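Local coordinates for polyketide biosynthesis 3-hydroxy-3-methylglutaryl-ACP synthase PksG (Bacillus subtilis, PDB 4YXQ), which catalyses the aldol condensation of an acetyl group on an acyl carrier protein with a carrier-bound beta-ketothioester intermediate in the biosynthesis of the antibiotic bacillaene, at residues Tyr194-Met199 with Ser328-Glu333; Leu76-Ser81 with Phe108-Ala113; Gly171-Leu176 with Gly295-Ala300; Tyr246-Thr251 with Phe303-Ser308. All coordinates share one frame; numbering follows the deposited sequence.

Interaction 1: Tyr194-Met199 with Ser328-Glu333; sequences YGYEVM and SGCCSE
Tyr-194 and Ser-332 form an antiparallel hydrogen-bonded pair, and Gly-195 and Cys-331 follow as a non-hydrogen-bonded pair. Tyr-194 N bonds Ser-332 O at 2.9 Å, but the return bond from Ser-332 N to Tyr-194 O is bent and weak. The serine hydroxyl adds a second grip on that carbonyl: OG donates to Tyr-194 O at 2.7 Å. Its chi1 of 61° puts OG between the backbone N and the carbonyl carbon, facing the partner strand. The backbone pairing runs on into the loops. Cys-330 N bonds Tyr-196 O at 2.8 Å, and Val-198 N meets Gly-329 O at 2.9 Å from well above the carbonyl plane. A cis peptide links Gly-329 to Cys-330.

The sulfur contact is separate. Cys-330 SG lies over one face of the Tyr-196 ring, 3.9 Å from the centroid of that ring and 17° off its normal. Apolar packing adds Val-198 CG1 against Cys-330 CB at 3.6 Å.

Arg-103 of the second subunit bonds Tyr-194 OH and makes a cation-pi contact with Tyr-196, while Glu-197 is salt-bridged to Lys-89 of that subunit. Strands 184-195 and 331-339 are neighbours in the beta structure of the thiolase-like fold. Helix 216-234 covers Cys-330 and Ser-332 with Cys-223, and its Ser-219 bonds the Tyr-196 hydroxyl.

Interaction 2: Leu76-Ser81 with Phe108-Ala113; sequences LLITCS and FEVKQA
Ile-78 lays CG1 over one face of the Phe-108 ring, a CH-pi contact with CG1 4.2 Å from the centroid of that ring. The two side chains run alongside each other and point the same way. Phe-108 has chi1 55°, which holds the ring between its backbone N and carbonyl carbon and brings it beside the neighbouring strand. Leu-76 CD1 meets Phe-108 CE2 at 3.7 Å. Further along, Ile-78 CG2 touches Val-110 CG1, and Cys-80 SG sits 3.5 Å from Val-110 CG2.

The backbones pair in parallel. Thr-79 uses both its N and its O, bonding Phe-108 O at 3.0 Å and Val-110 N at 2.9 Å, and so brackets Glu-109. Phe-108 N bonds Leu-77 O, and the bond from Ser-81 N to Val-110 O is weak. A water lies 2.7 Å from Ser-81 O and equally close to Ala-113 O. Helix 91-98 links the strands as a beta-alpha-beta unit.

The face with Ile-78, Phe-108 and Val-110 is apolar. The face with Thr-79 and Glu-109 is mixed. Thr-79 packs on helix 91-98, while buried Glu-109 pairs with Lys-111 of the second subunit in a salt bridge, which probably keeps the carboxylate ionised.

Interaction 3: Gly171-Leu176 with Gly295-Ala300; sequences GAVAVL and GNIMGA
Ile-297 lies on the backbone of Gly-171, at the start of strand 171-178 in the core beta structure of the thiolase-like fold. Its CB is 4.1 Å from Gly-171 N. The CG2 branch comes closer, at 3.5 Å from Gly-171 N. The other branch passes through CG1, which chi1 of 65° sets between the backbone N and the carbonyl carbon of Ile-297. It carries CD1 along the strand, so this tip rests 4.0 Å from Gly-171 C and then 4.4 Å from Val-173 CG2. Gly-171 has no side chain to intervene, and the isoleucine packs directly on main chain.

Ala-300 completes the contact. Its CB meets Val-173 CG2 at 4.1 Å. No hydrogen bond joins the two segments, so they meet by apolar packing alone.

The loop 295-300 leads into helix 301-312, whose Phe-303 also covers Val-173. Gly-299 N is hydrogen-bonded to Asp-144 OD2 of strand 137-144. Met-298 touches Glu-82 and Cys-114, the probable active-site acid-base and nucleophile, so the loop borders the reaction centre. An Asx turn shapes it: Asn-296 OD1 accepts from Met-298 N at 2.9 Å, with the donor 43° out of the plane of the side-chain carbonyl.

Interaction 4: Tyr246-Thr251 with Phe303-Ser308; sequences YLAYHT and FLALAS
The methyl groups of Ala-248 and Ala-305 lie side by side, running in nearly opposite directions, each toward the other's backbone. The two CB atoms are 4.3 Å apart. Ala-248 CB also lies 4.1 Å from Leu-306 N, so it rests on the helix backbone as much as on a side chain. Ala-305 CB in turn reaches the main chain of the strand, 3.8 Å from Tyr-249 O. Small residues on both sides let the axes of strand 246-249 and of helical residues 303-308 approach to 7.1 Å, at 155° and so roughly antiparallel. Thr-251 faces the same helix, but the placing of its methyl is doubtful.

Between Ala-248 and Thr-251, Tyr-249 and His-250 turn away from the helix. Tyr-249 packs on Val-257 and His-261 of helix 254-269, and its hydroxyl bonds Tyr-240. His-250 has CG anti to the backbone N (chi1 172°), and its ring touches Cys-114. The two are probably the acid-base and the nucleophile of the active site.

Phe-303, Leu-304, Leu-306 and Ala-307 lie against strand 5-12. Such a buried helix, flanked by strands, is typical of the middle helical layer between the two sheets of the alpha-beta-alpha-beta-alpha thiolase fold.

In the fold
All four contacts reach the continuous mixed beta structure of the thiolase-like fold. Interaction 2 comes first along the chain and closes before the others open. Interaction 3 opens next and crosses interactions 1 and 4, while both segments of interaction 4 fall between those of interaction 1. The centres of interactions 2 and 4 are about 19 Å apart. Interactions 3 and 4 touch, with centres about 10 Å apart, and loop 295-300 runs directly into helix 301-312. Interactions 1 and 2 touch through Ser-328 and Ala-113, and both meet the second subunit. All four lie near the probable catalytic residues Glu-82, Cys-114 and His-250, and interactions 1 and 2 place the dimer interface close to that site.

Interaction 1: Tyr194-Met199 with Ser328-Glu333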
loop_
_atom_site.group_PDB
_atom_site.type_symbol
_atom_site.label_atom_id
_atom_site.label_comp_id
_atom_site.label_asym_id
_atom_site.label_seq_id
_atom_site.Cartn_x
_atom_site.Cartn_y
_atom_site.Cartn_z
ATOM N N TYR A 194 13.434 3.958 9.772
ATOM C CA TYR A 194 14.401 4.806 9.053
ATOM C C TYR A 194 14.264 4.583 7.558
ATOM O O TYR A 194 14.201 3.437 7.081
ATOM C CB TYR A 194 15.815 4.387 9.444
ATOM C CG TYR A 194 16.968 5.304 9.073
ATOM C CD1 TYR A 194 17.241 6.436 9.818
ATOM C CD2 TYR A 194 17.867 4.953 8.069
ATOM C CE1 TYR A 194 18.337 7.226 9.553
ATOM C CE2 TYR A 194 18.975 5.749 7.782
ATOM C CZ TYR A 194 19.191 6.885 8.530
ATOM O OH TYR A 194 20.254 7.707 8.238
ATOM N N GLY A 195 14.220 5.682 6.816
ATOM C CA GLY A 195 14.025 5.632 5.378
ATOM C C GLY A 195 14.570 6.866 4.713
ATOM O O GLY A 195 14.687 7.934 5.343
ATOM N N TYR A 196 14.914 6.714 3.457
ATOM C CA TYR A 196 15.383 7.803 2.646
ATOM C C TYR A 196 15.490 7.230 1.233
ATOM O O TYR A 196 15.559 5.978 1.043
ATOM C CB TYR A 196 16.749 8.324 3.136
ATOM C CG TYR A 196 17.808 7.244 3.197
ATOM C CD1 TYR A 196 18.663 7.013 2.130
ATOM C CD2 TYR A 196 17.943 6.431 4.310
ATOM C CE1 TYR A 196 19.608 6.004 2.162
ATOM C CE2 TYR A 196 18.900 5.427 4.349
ATOM C CZ TYR A 196 19.737 5.223 3.280
ATOM O OH TYR A 196 20.667 4.177 3.301
ATOM N N GLU A 197 15.508 8.132 0.260
ATOM C CA GLU A 197 15.549 7.750 -1.132
ATOM C C GLU A 197 16.927 7.265 -1.481
ATOM O O GLU A 197 17.893 7.964 -1.183
ATOM C CB GLU A 197 15.212 8.928 -2.031
ATOM C CG GLU A 197 14.698 8.507 -3.402
ATOM C CD GLU A 197 15.792 8.370 -4.430
ATOM O OE1 GLU A 197 16.507 9.356 -4.680
ATOM O OE2 GLU A 197 15.897 7.304 -5.041
ATOM N N VAL A 198 17.022 6.097 -2.131
ATOM C CA VAL A 198 18.295 5.627 -2.677
ATOM C C VAL A 198 18.111 4.968 -4.052
ATOM O O VAL A 198 17.132 4.271 -4.280
ATOM C CB VAL A 198 19.022 4.674 -1.685
ATOM C CG1 VAL A 198 18.052 3.717 -0.994
ATOM C CG2 VAL A 198 20.091 3.861 -2.387
ATOM N N MET A 199 19.051 5.206 -4.957
ATOM C CA MET A 199 19.058 4.567 -6.258
ATOM C C MET A 199 19.520 3.113 -6.124
ATOM O O MET A 199 20.690 2.845 -5.864
ATOM C CB MET A 199 20.010 5.334 -7.160
ATOM C CG MET A 199 20.032 4.934 -8.637
ATOM S SD MET A 199 20.947 6.149 -9.554
ATOM C CE MET A 199 22.521 6.200 -8.686
ATOM N N SER A 328 14.401 -2.169 -0.375
ATOM C CA SER A 328 15.133 -1.269 -1.275
ATOM C C SER A 328 14.383 -0.000 -1.589
ATOM O O SER A 328 13.169 0.002 -1.706
ATOM C CB SER A 328 15.417 -1.977 -2.591
ATOM O OG SER A 328 16.585 -2.758 -2.434
ATOM N N GLY A 329 15.110 1.092 -1.713
ATOM C CA GLY A 329 14.515 2.323 -2.196
ATOM C C GLY A 329 14.503 3.616 -1.388
ATOM O O GLY A 329 14.521 4.683 -1.998
ATOM N N CYS A 330 14.475 3.608 -0.065
ATOM C CA CYS A 330 14.449 2.432 0.823
ATOM C C CYS A 330 13.642 2.802 2.075
ATOM O O CYS A 330 13.408 3.949 2.353
ATOM C CB CYS A 330 15.876 2.053 1.270
ATOM S SG CYS A 330 16.554 3.066 2.656
ATOM N N CYS A 331 13.250 1.811 2.844
ATOM C CA CYS A 331 12.729 2.060 4.184
ATOM C C CYS A 331 13.040 0.862 5.026
ATOM O O CYS A 331 13.318 -0.193 4.501
ATOM C CB CYS A 331 11.247 2.358 4.173
ATOM S SG CYS A 331 10.656 3.066 5.749
ATOM N N SER A 332 13.016 1.028 6.332
ATOM C CA SER A 332 13.456 -0.029 7.215
ATOM C C SER A 332 12.910 0.228 8.588
ATOM O O SER A 332 12.515 1.353 8.886
ATOM C CB SER A 332 14.979 -0.052 7.287
ATOM O OG SER A 332 15.501 1.175 7.792
ATOM N N GLU A 333 12.861 -0.803 9.413
ATOM C CA GLU A 333 12.374 -0.677 10.769
ATOM C C GLU A 333 12.921 -1.798 11.634
ATOM O O GLU A 333 13.106 -2.927 11.168
ATOM C CB GLU A 333 10.859 -0.727 10.796
ATOM C CG GLU A 333 10.227 -0.502 12.171
ATOM C CD GLU A 333 8.729 -0.197 12.126
ATOM O OE1 GLU A 333 8.188 0.147 11.052
ATOM O OE2 GLU A 333 8.078 -0.295 13.204
#

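Interaction 2: Leu76-Ser81 with Phe108-Ala113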
loop_
_atom_site.group_PDB
_atom_site.type_symbol
_atom_site.label_atom_id
_atom_site.label_comp_id
_atom_site.label_asym_id
_atom_site.label_seq_id
_atom_site.Cartn_x
_atom_site.Cartn_y
_atom_site.Cartn_z
ATOM N N LEU A 76 -9.693 -5.977 8.895
ATOM C CA LEU A 76 -8.629 -5.325 8.156
ATOM C C LEU A 76 -7.828 -6.409 7.485
ATOM O O LEU A 76 -7.316 -7.315 8.150
ATOM C CB LEU A 76 -7.731 -4.550 9.121
ATOM C CG LEU A 76 -6.510 -3.851 8.530
ATOM C CD1 LEU A 76 -6.927 -2.802 7.489
ATOM C CD2 LEU A 76 -5.732 -3.209 9.678
ATOM N N LEU A 77 -7.725 -6.329 6.164
ATOM C CA LEU A 77 -6.938 -7.268 5.366
ATOM C C LEU A 77 -6.013 -6.457 4.506
ATOM O O LEU A 77 -6.427 -5.820 3.555
ATOM C CB LEU A 77 -7.855 -8.122 4.523
ATOM C CG LEU A 77 -7.207 -8.944 3.451
ATOM C CD1 LEU A 77 -6.297 -10.002 4.013
ATOM C CD2 LEU A 77 -8.269 -9.641 2.652
ATOM N N ILE A 78 -4.745 -6.473 4.864
ATOM C CA ILE A 78 -3.735 -5.815 4.114
ATOM C C ILE A 78 -2.878 -6.869 3.456
ATOM O O ILE A 78 -2.372 -7.763 4.134
ATOM C CB ILE A 78 -2.835 -5.020 5.059
ATOM C CG1 ILE A 78 -3.677 -3.997 5.815
ATOM C CG2 ILE A 78 -1.693 -4.382 4.288
ATOM C CD1 ILE A 78 -2.930 -3.233 6.897
ATOM N N THR A 79 -2.696 -6.796 2.140
ATOM C CA THR A 79 -1.702 -7.677 1.498
ATOM C C THR A 79 -0.508 -6.874 1.013
ATOM O O THR A 79 -0.629 -5.748 0.542
ATOM C CB THR A 79 -2.290 -8.752 0.490
ATOM O OG1 THR A 79 -1.475 -8.868 -0.697
ATOM C CG2 THR A 79 -3.647 -8.495 0.114
ATOM N N CYS A 80 0.657 -7.463 1.205
ATOM C CA CYS A 80 1.952 -6.768 1.086
ATOM C C CYS A 80 2.710 -7.465 -0.017
ATOM O O CYS A 80 2.975 -8.650 0.067
ATOM C CB CYS A 80 2.717 -6.870 2.426
ATOM S SG CYS A 80 1.710 -6.328 3.832
ATOM N N SER A 81 3.059 -6.722 -1.049
ATOM C CA SER A 81 3.631 -7.324 -2.238
ATOM C C SER A 81 4.393 -6.305 -3.092
ATOM O O SER A 81 4.240 -5.094 -2.929
ATOM C CB SER A 81 2.518 -7.965 -3.044
ATOM O OG SER A 81 2.994 -8.788 -4.073
ATOM N N PHE A 108 -6.895 -3.557 1.354
ATOM C CA PHE A 108 -5.998 -2.872 0.424
ATOM C C PHE A 108 -4.630 -3.543 0.374
ATOM O O PHE A 108 -4.395 -4.539 1.053
ATOM C CB PHE A 108 -5.875 -1.373 0.771
ATOM C CG PHE A 108 -5.448 -1.088 2.182
ATOM C CD1 PHE A 108 -4.130 -0.857 2.488
ATOM C CD2 PHE A 108 -6.394 -1.002 3.202
ATOM C CE1 PHE A 108 -3.735 -0.557 3.784
ATOM C CE2 PHE A 108 -6.005 -0.709 4.522
ATOM C CZ PHE A 108 -4.678 -0.468 4.809
ATOM N N GLU A 109 -3.728 -2.964 -0.424
ATOM C CA GLU A 109 -2.399 -3.499 -0.670
ATOM C C GLU A 109 -1.368 -2.451 -0.296
ATOM O O GLU A 109 -1.548 -1.271 -0.598
ATOM C CB GLU A 109 -2.345 -3.811 -2.157
ATOM C CG GLU A 109 -1.109 -4.497 -2.677
ATOM C CD GLU A 109 -1.266 -4.903 -4.138
ATOM O OE1 GLU A 109 -2.335 -5.455 -4.499
ATOM O OE2 GLU A 109 -0.300 -4.679 -4.927
ATOM N N VAL A 110 -0.288 -2.851 0.367
ATOM C CA VAL A 110 0.812 -1.920 0.619
ATOM C C VAL A 110 2.051 -2.304 -0.154
ATOM O O VAL A 110 2.308 -3.473 -0.401
ATOM C CB VAL A 110 1.174 -1.763 2.122
ATOM C CG1 VAL A 110 -0.043 -1.361 2.941
ATOM C CG2 VAL A 110 1.776 -3.030 2.686
ATOM N N LYS A 111 2.838 -1.297 -0.531
ATOM C CA LYS A 111 4.034 -1.526 -1.339
ATOM C C LYS A 111 5.215 -0.596 -1.032
ATOM O O LYS A 111 5.131 0.621 -1.201
ATOM C CB LYS A 111 3.688 -1.448 -2.829
ATOM C CG LYS A 111 4.881 -1.164 -3.728
ATOM C CD LYS A 111 4.612 0.018 -4.645
ATOM C CE LYS A 111 3.607 -0.340 -5.728
ATOM N NZ LYS A 111 3.451 0.757 -6.723
ATOM N N GLN A 112 6.313 -1.201 -0.589
ATOM C CA GLN A 112 7.637 -0.524 -0.406
ATOM C C GLN A 112 8.719 -1.574 -0.504
ATOM O O GLN A 112 9.426 -1.836 0.456
ATOM C CB GLN A 112 7.750 0.164 0.965
ATOM C CG GLN A 112 8.752 1.303 1.093
ATOM C CD GLN A 112 9.813 1.379 -0.008
ATOM O OE1 GLN A 112 10.857 0.729 0.063
ATOM N NE2 GLN A 112 9.542 2.167 -1.025
ATOM N N ALA A 113 8.847 -2.218 -1.658
ATOM C CA ALA A 113 9.835 -3.289 -1.800
ATOM C C ALA A 113 9.612 -4.383 -0.751
ATOM O O ALA A 113 8.485 -4.838 -0.558
ATOM C CB ALA A 113 11.245 -2.728 -1.696
HETATM O O HOH W 1 6.336 -3.816 -1.903
#

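Interaction 3: Gly171-Leu176 with Gly295-Ala300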
loop_
_atom_site.group_PDB
_atom_site.type_symbol
_atom_site.label_atom_id
_atom_site.label_comp_id
_atom_site.label_asym_id
_atom_site.label_seq_id
_atom_site.Cartn_x
_atom_site.Cartn_y
_atom_site.Cartn_z
ATOM N N GLY A 171 6.752 -17.262 -2.193
ATOM C CA GLY A 171 6.222 -17.658 -0.903
ATOM C C GLY A 171 5.306 -16.598 -0.342
ATOM O O GLY A 171 5.289 -15.450 -0.809
ATOM N N ALA A 172 4.535 -16.986 0.666
ATOM C CA ALA A 172 3.702 -16.041 1.374
ATOM C C ALA A 172 3.618 -16.396 2.838
ATOM O O ALA A 172 3.678 -17.563 3.227
ATOM C CB ALA A 172 2.314 -15.986 0.755
ATOM N N VAL A 173 3.481 -15.363 3.657
ATOM C CA VAL A 173 3.292 -15.553 5.055
ATOM C C VAL A 173 2.108 -14.701 5.484
ATOM O O VAL A 173 2.065 -13.525 5.182
ATOM C CB VAL A 173 4.518 -15.134 5.843
ATOM C CG1 VAL A 173 4.260 -15.301 7.333
ATOM C CG2 VAL A 173 5.720 -15.935 5.408
ATOM N N ALA A 174 1.155 -15.337 6.157
ATOM C CA ALA A 174 -0.074 -14.730 6.621
ATOM C C ALA A 174 0.017 -14.577 8.095
ATOM O O ALA A 174 0.457 -15.501 8.793
ATOM C CB ALA A 174 -1.265 -15.625 6.296
ATOM N N VAL A 175 -0.430 -13.430 8.585
ATOM C CA VAL A 175 -0.207 -13.082 9.958
ATOM C C VAL A 175 -1.488 -12.549 10.504
ATOM O O VAL A 175 -1.939 -11.515 10.084
ATOM C CB VAL A 175 0.845 -11.971 10.059
ATOM C CG1 VAL A 175 1.126 -11.656 11.523
ATOM C CG2 VAL A 175 2.135 -12.400 9.379
ATOM N N LEU A 176 -2.066 -13.244 11.454
ATOM C CA LEU A 176 -3.301 -12.783 12.101
ATOM C C LEU A 176 -2.888 -11.984 13.314
ATOM O O LEU A 176 -2.147 -12.486 14.146
ATOM C CB LEU A 176 -4.146 -13.963 12.555
ATOM C CG LEU A 176 -5.477 -13.653 13.219
ATOM C CD1 LEU A 176 -6.486 -13.159 12.212
ATOM C CD2 LEU A 176 -6.018 -14.913 13.893
ATOM N N GLY A 295 13.933 -19.767 -0.513
ATOM C CA GLY A 295 14.608 -18.718 -1.264
ATOM C C GLY A 295 14.180 -17.356 -0.750
ATOM O O GLY A 295 13.450 -17.240 0.243
ATOM N N ASN A 296 14.628 -16.313 -1.440
ATOM C CA ASN A 296 14.225 -14.942 -1.153
ATOM C C ASN A 296 12.746 -14.707 -1.469
ATOM O O ASN A 296 12.381 -14.734 -2.643
ATOM C CB ASN A 296 15.059 -14.023 -2.028
ATOM C CG ASN A 296 14.744 -12.569 -1.827
ATOM O OD1 ASN A 296 13.980 -12.182 -0.920
ATOM N ND2 ASN A 296 15.315 -11.742 -2.675
ATOM N N ILE A 297 11.903 -14.511 -0.453
ATOM C CA ILE A 297 10.490 -14.212 -0.688
ATOM C C ILE A 297 10.117 -12.785 -0.333
ATOM O O ILE A 297 8.984 -12.474 0.063
ATOM C CB ILE A 297 9.537 -15.230 -0.054
ATOM C CG1 ILE A 297 9.597 -15.224 1.454
ATOM C CG2 ILE A 297 9.858 -16.608 -0.615
ATOM C CD1 ILE A 297 8.512 -16.091 2.063
ATOM N N MET A 298 11.101 -11.922 -0.522
ATOM C CA MET A 298 10.915 -10.501 -0.576
ATOM C C MET A 298 10.178 -9.961 0.648
ATOM O O MET A 298 10.703 -10.035 1.762
ATOM C CB MET A 298 10.301 -10.168 -1.929
ATOM C CG MET A 298 11.301 -10.440 -3.061
ATOM S SD MET A 298 10.545 -11.055 -4.589
ATOM C CE MET A 298 10.325 -12.803 -4.211
ATOM N N GLY A 299 8.985 -9.423 0.461
ATOM C CA GLY A 299 8.256 -8.772 1.521
ATOM C C GLY A 299 7.835 -9.700 2.640
ATOM O O GLY A 299 7.413 -9.245 3.725
ATOM N N ALA A 300 7.925 -10.995 2.379
ATOM C CA ALA A 300 7.575 -11.997 3.357
ATOM C C ALA A 300 8.821 -12.566 4.083
ATOM O O ALA A 300 8.691 -13.307 5.048
ATOM C CB ALA A 300 6.795 -13.097 2.671
#

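Interaction 4: Tyr246-Thr251 with Phe303-Ser308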
loop_
_atom_site.group_PDB
_atom_site.type_symbol
_atom_site.label_atom_id
_atom_site.label_comp_id
_atom_site.label_asym_id
_atom_site.label_seq_id
_atom_site.Cartn_x
_atom_site.Cartn_y
_atom_site.Cartn_z
ATOM N N TYR A 246 16.536 -13.912 20.596
ATOM C CA TYR A 246 16.800 -14.210 19.168
ATOM C C TYR A 246 16.687 -12.925 18.360
ATOM O O TYR A 246 16.109 -11.941 18.822
ATOM C CB TYR A 246 15.839 -15.290 18.610
ATOM C CG TYR A 246 15.862 -16.590 19.370
ATOM C CD1 TYR A 246 16.714 -17.624 19.013
ATOM C CD2 TYR A 246 15.015 -16.798 20.442
ATOM C CE1 TYR A 246 16.737 -18.825 19.718
ATOM C CE2 TYR A 246 15.018 -18.004 21.148
ATOM C CZ TYR A 246 15.881 -19.007 20.780
ATOM O OH TYR A 246 15.895 -20.178 21.497
ATOM N N LEU A 247 17.217 -12.958 17.144
ATOM C CA LEU A 247 17.128 -11.859 16.206
ATOM C C LEU A 247 16.721 -12.385 14.857
ATOM O O LEU A 247 17.252 -13.421 14.377
ATOM C CB LEU A 247 18.465 -11.194 16.047
ATOM C CG LEU A 247 19.039 -10.379 17.188
ATOM C CD1 LEU A 247 20.466 -10.042 16.845
ATOM C CD2 LEU A 247 18.277 -9.104 17.440
ATOM N N ALA A 248 15.804 -11.666 14.201
ATOM C CA ALA A 248 15.334 -12.038 12.841
ATOM C C ALA A 248 15.564 -10.867 11.955
ATOM O O ALA A 248 15.336 -9.729 12.369
ATOM C CB ALA A 248 13.853 -12.418 12.856
ATOM N N TYR A 249 15.941 -11.145 10.718
ATOM C CA TYR A 249 16.256 -10.119 9.760
ATOM C C TYR A 249 15.532 -10.378 8.446
ATOM O O TYR A 249 15.249 -11.508 8.111
ATOM C CB TYR A 249 17.751 -10.162 9.445
ATOM C CG TYR A 249 18.702 -9.954 10.603
ATOM C CD1 TYR A 249 19.388 -8.767 10.737
ATOM C CD2 TYR A 249 18.977 -10.982 11.510
ATOM C CE1 TYR A 249 20.293 -8.572 11.746
ATOM C CE2 TYR A 249 19.906 -10.804 12.538
ATOM C CZ TYR A 249 20.565 -9.588 12.651
ATOM O OH TYR A 249 21.489 -9.338 13.660
ATOM N N HIS A 250 15.322 -9.336 7.653
ATOM C CA HIS A 250 14.988 -9.538 6.253
ATOM C C HIS A 250 16.088 -10.409 5.706
ATOM O O HIS A 250 17.257 -10.034 5.742
ATOM C CB HIS A 250 14.923 -8.231 5.453
ATOM C CG HIS A 250 14.779 -8.447 3.984
ATOM N ND1 HIS A 250 13.730 -9.156 3.442
ATOM C CD2 HIS A 250 15.589 -8.132 2.953
ATOM C CE1 HIS A 250 13.872 -9.217 2.134
ATOM N NE2 HIS A 250 15.009 -8.628 1.816
ATOM N N THR A 251 15.722 -11.588 5.213
ATOM C CA THR A 251 16.743 -12.509 4.719
ATOM C C THR A 251 16.453 -13.028 3.315
ATOM O O THR A 251 15.634 -13.910 3.129
ATOM C CB THR A 251 17.066 -13.639 5.720
ATOM O OG1 THR A 251 17.066 -14.885 5.039
ATOM C CG2 THR A 251 16.157 -13.698 6.902
ATOM N N PHE A 303 9.122 -12.068 7.934
ATOM C CA PHE A 303 8.116 -12.878 8.616
ATOM C C PHE A 303 8.490 -14.361 8.546
ATOM O O PHE A 303 8.274 -15.092 9.520
ATOM C CB PHE A 303 6.728 -12.714 7.980
ATOM C CG PHE A 303 6.129 -11.345 8.119
ATOM C CD1 PHE A 303 6.612 -10.439 9.050
ATOM C CD2 PHE A 303 5.042 -10.987 7.336
ATOM C CE1 PHE A 303 6.042 -9.188 9.162
ATOM C CE2 PHE A 303 4.475 -9.745 7.438
ATOM C CZ PHE A 303 4.963 -8.846 8.360
ATOM N N LEU A 304 9.029 -14.807 7.409
ATOM C CA LEU A 304 9.439 -16.188 7.286
ATOM C C LEU A 304 10.480 -16.479 8.343
ATOM O O LEU A 304 10.401 -17.501 9.032
ATOM C CB LEU A 304 10.035 -16.490 5.930
ATOM C CG LEU A 304 10.391 -17.949 5.686
ATOM C CD1 LEU A 304 9.142 -18.819 5.804
ATOM C CD2 LEU A 304 11.026 -18.150 4.301
ATOM N N ALA A 305 11.464 -15.587 8.467
ATOM C CA ALA A 305 12.537 -15.774 9.438
ATOM C C ALA A 305 11.998 -15.714 10.870
ATOM O O ALA A 305 12.462 -16.449 11.737
ATOM C CB ALA A 305 13.641 -14.747 9.235
ATOM N N LEU A 306 10.999 -14.866 11.105
ATOM C CA LEU A 306 10.393 -14.821 12.415
ATOM C C LEU A 306 9.739 -16.131 12.703
ATOM O O LEU A 306 9.829 -16.634 13.821
ATOM C CB LEU A 306 9.334 -13.722 12.515
ATOM C CG LEU A 306 8.560 -13.654 13.831
ATOM C CD1 LEU A 306 9.537 -13.479 14.983
ATOM C CD2 LEU A 306 7.548 -12.518 13.798
ATOM N N ALA A 307 9.068 -16.695 11.703
ATOM C CA ALA A 307 8.324 -17.944 11.912
ATOM C C ALA A 307 9.311 -19.092 12.117
ATOM O O ALA A 307 9.087 -19.948 12.954
ATOM C CB ALA A 307 7.414 -18.229 10.744
ATOM N N SER A 308 10.384 -19.098 11.333
ATOM C CA SER A 308 11.474 -20.041 11.501
ATOM C C SER A 308 12.054 -19.956 12.902
ATOM O O SER A 308 12.288 -20.975 13.537
ATOM C CB SER A 308 12.586 -19.754 10.502
ATOM O OG SER A 308 13.541 -20.795 10.497
#